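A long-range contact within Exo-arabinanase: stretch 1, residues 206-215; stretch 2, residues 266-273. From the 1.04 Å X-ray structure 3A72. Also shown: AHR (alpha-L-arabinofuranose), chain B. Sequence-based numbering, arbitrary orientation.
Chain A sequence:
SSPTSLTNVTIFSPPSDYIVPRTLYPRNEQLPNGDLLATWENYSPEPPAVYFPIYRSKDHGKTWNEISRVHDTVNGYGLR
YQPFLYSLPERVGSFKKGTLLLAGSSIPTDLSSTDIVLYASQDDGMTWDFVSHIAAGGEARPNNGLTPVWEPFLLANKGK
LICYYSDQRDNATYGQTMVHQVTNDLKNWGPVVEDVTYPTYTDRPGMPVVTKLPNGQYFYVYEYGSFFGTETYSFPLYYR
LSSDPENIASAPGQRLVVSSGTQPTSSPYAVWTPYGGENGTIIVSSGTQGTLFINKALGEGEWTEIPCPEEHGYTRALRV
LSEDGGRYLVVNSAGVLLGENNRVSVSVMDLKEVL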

ATOM      1  N   GLY A 206      -4.630  -2.821  11.149  1.00  4.19           N
ATOM      2  CA  GLY A 206      -4.903  -2.862   9.718  1.00  4.47           C
ATOM      3  C   GLY A 206      -3.815  -2.209   8.915  1.00  4.03           C
ATOM      4  O   GLY A 206      -2.965  -1.458   9.387  1.00  4.35           O
ATOM      5  N   MET A 207      -3.888  -2.445   7.593  1.00  4.02           N
ATOM      6  CA  MET A 207      -3.183  -1.723   6.562  1.00  3.97           C
ATOM      7  C   MET A 207      -1.682  -1.977   6.593  1.00  4.08           C
ATOM      8  O   MET A 207      -0.873  -1.084   6.771  1.00  4.72           O
ATOM      9  CB  MET A 207      -3.475  -0.222   6.627  1.00  4.66           C
ATOM     10  CG  MET A 207      -4.985   0.060   6.666  1.00  4.46           C
ATOM     11  SD  MET A 207      -5.453   1.779   6.327  1.00  4.82           S
ATOM     12  CE  MET A 207      -5.313   1.792   4.533  1.00  4.86           C
ATOM     13  N   PRO A 208      -1.274  -3.250   6.354  1.00  4.33           N
ATOM     14  CA  PRO A 208       0.151  -3.597   6.471  1.00  4.23           C
ATOM     15  C   PRO A 208       0.954  -3.130   5.286  1.00  3.97           C
ATOM     16  O   PRO A 208       0.579  -3.371   4.117  1.00  4.47           O
ATOM     17  CB  PRO A 208       0.112  -5.134   6.540  1.00  5.22           C
ATOM     18  CG  PRO A 208      -1.125  -5.509   5.722  1.00  4.86           C
ATOM     19  CD  PRO A 208      -2.121  -4.409   6.008  1.00  4.87           C
ATOM     20  N   VAL A 209       2.118  -2.529   5.575  1.00  4.03           N
ATOM     21  CA  VAL A 209       3.052  -2.130   4.541  1.00  4.08           C
ATOM     22  C   VAL A 209       4.451  -2.539   5.031  1.00  4.08           C
ATOM     23  O   VAL A 209       4.762  -2.342   6.212  1.00  4.96           O
ATOM     24  CB  VAL A 209       2.957  -0.633   4.213  1.00  4.42           C
ATOM     25  CG1 VAL A 209       4.073  -0.176   3.274  1.00  4.84           C
ATOM     26  CG2 VAL A 209       1.591  -0.285   3.644  1.00  5.16           C
ATOM     27  N   VAL A 210       5.292  -3.088   4.151  1.00  4.17           N
ATOM     28  CA  VAL A 210       6.593  -3.639   4.572  1.00  4.58           C
ATOM     29  C   VAL A 210       7.683  -2.999   3.741  1.00  4.53           C
ATOM     30  O   VAL A 210       7.525  -2.803   2.525  1.00  4.93           O
ATOM     31  CB  VAL A 210       6.612  -5.159   4.423  1.00  5.37           C
ATOM     32  CG1 VAL A 210       7.928  -5.741   4.897  1.00  7.35           C
ATOM     33  CG2 VAL A 210       5.475  -5.792   5.186  1.00  7.23           C
ATOM     34  N   THR A 211       8.820  -2.745   4.354  1.00  5.13           N
ATOM     35  CA  THR A 211      10.042  -2.390   3.619  1.00  4.99           C
ATOM     36  C   THR A 211      11.214  -3.150   4.225  1.00  4.83           C
ATOM     37  O   THR A 211      11.373  -3.232   5.447  1.00  5.88           O
ATOM     38  CB  THR A 211      10.251  -0.871   3.577  1.00  5.31           C
ATOM     39  OG1 THR A 211      11.318  -0.567   2.644  1.00  7.56           O
ATOM     40  CG2 THR A 211      10.632  -0.222   4.865  1.00  6.70           C
ATOM     41  N   LYS A 212      12.094  -3.689   3.365  1.00  6.08           N
ATOM     42  CA  LYS A 212      13.270  -4.394   3.814  1.00  5.59           C
ATOM     43  C   LYS A 212      14.402  -3.424   4.128  1.00  5.72           C
ATOM     44  O   LYS A 212      14.723  -2.517   3.344  1.00  8.60           O
ATOM     45  CB  LYS A 212      13.710  -5.388   2.730  1.00  6.43           C
ATOM     46  CG  LYS A 212      14.764  -6.355   3.231  1.00  7.16           C
ATOM     47  CD  LYS A 212      15.130  -7.393   2.169  1.00  8.68           C
ATOM     48  CE  LYS A 212      16.057  -8.471   2.743  1.00 10.22           C
ATOM     49  NZ  LYS A 212      16.424  -9.426   1.689  1.00 12.70           N
ATOM     50  N   LEU A 213      15.059  -3.617   5.257  1.00  5.69           N
ATOM     51  CA  LEU A 213      16.148  -2.780   5.709  1.00  5.68           C
ATOM     52  C   LEU A 213      17.499  -3.381   5.317  1.00  5.40           C
ATOM     53  O   LEU A 213      17.593  -4.593   5.023  1.00  6.05           O
ATOM     54  CB  LEU A 213      16.064  -2.664   7.238  1.00  5.95           C
ATOM     55  CG  LEU A 213      14.730  -2.097   7.765  1.00  5.73           C
ATOM     56  CD1 LEU A 213      14.780  -1.925   9.270  1.00  6.33           C
ATOM     57  CD2 LEU A 213      14.346  -0.802   7.071  1.00  6.41           C
ATOM     58  N   PRO A 214      18.547  -2.576   5.291  1.00  5.61           N
ATOM     59  CA  PRO A 214      19.841  -3.043   4.743  1.00  6.35           C
ATOM     60  C   PRO A 214      20.558  -4.083   5.589  1.00  6.51           C
ATOM     61  O   PRO A 214      21.496  -4.683   5.096  1.00  8.34           O
ATOM     62  CB  PRO A 214      20.657  -1.731   4.621  1.00  7.28           C
ATOM     63  CG  PRO A 214      20.036  -0.822   5.685  1.00  6.83           C
ATOM     64  CD  PRO A 214      18.556  -1.114   5.516  1.00  6.13           C
ATOM     65  N   ASN A 215      20.146  -4.278   6.837  1.00  6.13           N
ATOM     66  CA  ASN A 215      20.702  -5.318   7.682  1.00  6.30           C
ATOM     67  C   ASN A 215      19.893  -6.611   7.655  1.00  6.46           C
ATOM     68  O   ASN A 215      20.159  -7.509   8.444  1.00  8.97           O
ATOM     69  CB  ASN A 215      20.808  -4.825   9.119  1.00  6.43           C
ATOM     70  CG  ASN A 215      19.447  -4.587   9.767  1.00  6.14           C
ATOM     71  OD1 ASN A 215      18.418  -4.637   9.060  1.00  6.15           O
ATOM     72  ND2 ASN A 215      19.419  -4.377  11.066  1.00  6.14           N
ATOM     73  N   SER A 266      -3.283   6.524  11.196  1.00  4.68           N
ATOM     74  CA  SER A 266      -3.967   5.934  10.048  1.00  4.74           C
ATOM     75  C   SER A 266      -3.008   5.600   8.885  1.00  4.35           C
ATOM     76  O   SER A 266      -2.022   6.304   8.604  1.00  4.44           O
ATOM     77  CB  SER A 266      -5.090   6.784   9.529  1.00  5.40           C
ATOM     78  OG  SER A 266      -6.127   6.940  10.492  1.00  7.76           O
ATOM     79  N   SER A 267      -3.370   4.506   8.187  1.00  4.27           N
ATOM     80  CA  SER A 267      -2.940   4.217   6.839  1.00  4.24           C
ATOM     81  C   SER A 267      -1.489   4.548   6.535  1.00  3.78           C
ATOM     82  O   SER A 267      -1.204   5.448   5.737  1.00  4.40           O
ATOM     83  CB  SER A 267      -3.862   4.899   5.834  1.00  4.72           C
ATOM     84  OG  SER A 267      -3.731   6.306   5.806  1.00  5.04           O
ATOM     85  N   PRO A 268      -0.569   3.811   7.115  1.00  3.92           N
ATOM     86  CA  PRO A 268       0.857   4.131   6.923  1.00  4.21           C
ATOM     87  C   PRO A 268       1.390   3.670   5.586  1.00  3.76           C
ATOM     88  O   PRO A 268       0.882   2.751   4.934  1.00  4.66           O
ATOM     89  CB  PRO A 268       1.530   3.307   8.034  1.00  4.73           C
ATOM     90  CG  PRO A 268       0.645   2.077   8.150  1.00  4.96           C
ATOM     91  CD  PRO A 268      -0.749   2.625   7.991  1.00  4.95           C
ATOM     92  N   TYR A 269       2.521   4.260   5.211  1.00  4.11           N
ATOM     93  CA  TYR A 269       3.354   3.747   4.138  1.00  4.12           C
ATOM     94  C   TYR A 269       4.801   3.901   4.604  1.00  4.27           C
ATOM     95  O   TYR A 269       5.135   4.906   5.231  1.00  5.89           O
ATOM     96  CB  TYR A 269       3.080   4.471   2.795  1.00  4.83           C
ATOM     97  CG  TYR A 269       3.331   3.525   1.620  1.00  4.51           C
ATOM     98  CD1 TYR A 269       2.255   2.859   1.037  1.00  5.10           C
ATOM     99  CD2 TYR A 269       4.604   3.243   1.126  1.00  4.52           C
ATOM    100  CE1 TYR A 269       2.441   1.984  -0.004  1.00  5.28           C
ATOM    101  CE2 TYR A 269       4.786   2.343   0.109  1.00  4.30           C
ATOM    102  CZ  TYR A 269       3.709   1.722  -0.459  1.00  4.48           C
ATOM    103  OH  TYR A 269       3.835   0.804  -1.487  1.00  5.56           O
ATOM    104  N   ALA A 270       5.661   2.947   4.297  1.00  4.45           N
ATOM    105  CA  ALA A 270       7.075   3.002   4.693  1.00  4.26           C
ATOM    106  C   ALA A 270       7.953   2.587   3.508  1.00  4.16           C
ATOM    107  O   ALA A 270       7.616   1.636   2.792  1.00  4.86           O
ATOM    108  CB  ALA A 270       7.369   2.067   5.834  1.00  5.05           C
ATOM    109  N   VAL A 271       9.083   3.245   3.382  1.00  4.34           N
ATOM    110  CA  VAL A 271      10.120   2.962   2.396  1.00  4.24           C
ATOM    111  C   VAL A 271      11.491   3.172   3.074  1.00  4.26           C
ATOM    112  O   VAL A 271      11.564   3.724   4.161  1.00  4.63           O
ATOM    113  CB  VAL A 271       9.986   3.855   1.138  1.00  4.47           C
ATOM    114  CG1 VAL A 271       8.720   3.520   0.402  1.00  5.22           C
ATOM    115  CG2 VAL A 271      10.088   5.331   1.484  1.00  5.02           C
ATOM    116  N   TRP A 272      12.523   2.752   2.381  1.00  4.74           N
ATOM    117  CA  TRP A 272      13.898   2.925   2.834  1.00  4.70           C
ATOM    118  C   TRP A 272      14.761   3.409   1.663  1.00  4.54           C
ATOM    119  O   TRP A 272      14.651   2.905   0.572  1.00  5.54           O
ATOM    120  CB  TRP A 272      14.444   1.618   3.448  1.00  5.43           C
ATOM    121  CG  TRP A 272      15.897   1.749   3.837  1.00  5.41           C
ATOM    122  CD1 TRP A 272      16.397   2.181   4.998  1.00  5.77           C
ATOM    123  CD2 TRP A 272      17.031   1.443   3.013  1.00  5.46           C
ATOM    124  NE1 TRP A 272      17.771   2.184   4.992  1.00  6.17           N
ATOM    125  CE2 TRP A 272      18.188   1.725   3.763  1.00  6.03           C
ATOM    126  CE3 TRP A 272      17.176   0.950   1.714  1.00  6.41           C
ATOM    127  CZ2 TRP A 272      19.471   1.546   3.278  1.00  6.44           C
ATOM    128  CZ3 TRP A 272      18.454   0.765   1.204  1.00  7.15           C
ATOM    129  CH2 TRP A 272      19.562   1.052   1.985  1.00  7.12           C
ATOM    130  N   THR A 273      15.642   4.385   1.984  1.00  5.14           N
ATOM    131  CA  THR A 273      16.652   4.853   1.018  1.00  5.35           C
ATOM    132  C   THR A 273      18.041   4.650   1.613  1.00  5.15           C
ATOM    133  O   THR A 273      18.226   4.847   2.805  1.00  5.51           O
ATOM    134  CB  THR A 273      16.464   6.344   0.702  1.00  5.39           C
ATOM    135  OG1 THR A 273      17.550   6.748  -0.153  1.00  6.85           O
ATOM    136  CG2 THR A 273      16.434   7.217   1.921  1.00  6.13           C
TER
HETATM  137  O5  AHR B   1     -12.179   0.715   4.784  1.00  4.41           O
HETATM  138  C5  AHR B   1     -11.441  -0.507   5.113  1.00  4.63           C
HETATM  139  C4  AHR B   1     -10.771  -0.306   6.443  1.00  4.71           C
HETATM  140  O4  AHR B   1      -9.729   0.665   6.275  1.00  4.82           O
HETATM  141  C3  AHR B   1     -10.085  -1.567   6.956  1.00  4.55           C
HETATM  142  O3  AHR B   1     -11.013  -2.337   7.740  1.00  4.87           O
HETATM  143  C2  AHR B   1      -8.931  -0.984   7.807  1.00  4.67           C
HETATM  144  O2  AHR B   1      -7.763  -1.803   7.808  1.00  4.52           O
HETATM  145  C1  AHR B   1      -8.683   0.403   7.217  1.00  4.63           C
HETATM  146  O1  AHR B   1      -8.837   1.426   8.242  1.00  5.43           O
HETATM  147  O   HOH W   1       7.421  -0.429   1.003  1.00  5.99           O

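The two strands, 206-212 and 269-273, run almost exactly parallel, 7° apart, yet no hydrogen bond joins them directly. Their axes come no closer than 6.0 Å. Side chains fill the space between them, and a single water links the two backbones. That water donates to Val210 O at 2.8 Å and to Ala270 O at 2.7 Å. The two carbonyl oxygens, Val210 O and Ala270 O, are 4.4 Å apart. Both are acceptors and could not bond each other; the water supplies a proton to each.

The register is regular. Met207 lies beside Ser267, Val209 beside Tyr269 and Thr211 beside Val271. On the first strand, Met207, Val209 and Thr211 point toward the second stretch, while Pro208 and Val210 point away. The residues from Pro208 to Thr211 are extended and alternate in the usual way. Met207 points toward the second stretch from a left-handed backbone conformation. On the second strand, Ala270 and Trp272 point toward the first stretch, and Tyr269 and Val271 point away.

Val209 is at the centre of the packing. Its CG1 methyl sits over one face of the Tyr269 ring, 3.9 Å from the centroid and 4° off the ring normal. This is a nearly ideal CH-pi contact. It forms although the CA-to-CB bond of Tyr269 points away. The other methyl of Val209, CG2, lies 3.4 Å from Pro268 O, and CG1 is also 3.6 Å from Ala270 N.

Thr211 packs next to Ala270. Thr211 CG2 is 4.1 Å from Ala270 CB. Thr211 OG1 approaches Trp272 N at 3.5 Å, but this is not a hydrogen bond.

The indole of Trp272 closes one end of the contact. Pro214 lies over one face, with its CD 3.6 Å from the centroid of the five-membered ring and 25° off the normal. Pro214 CD comes within 3.4 Å of Trp272 CE2. Pro214 follows the strand, so the contact continues past its end. Leu213 CD2 adds an apolar contact to Trp272 CD1 at 4.2 Å. Trp272 NE1 is hydrogen-bonded elsewhere in the structure.

At the other end, Met207 SD is 3.5 Å from Ser267 CB, and Met207 CB is 4.2 Å from Pro268 CD. Met207 also reaches the bound arabinofuranose: its CG is 3.5 Å from AHR O2. Gly206 CA is 3.6 Å from the same AHR O2. A CB on Gly206 would clash with this oxygen.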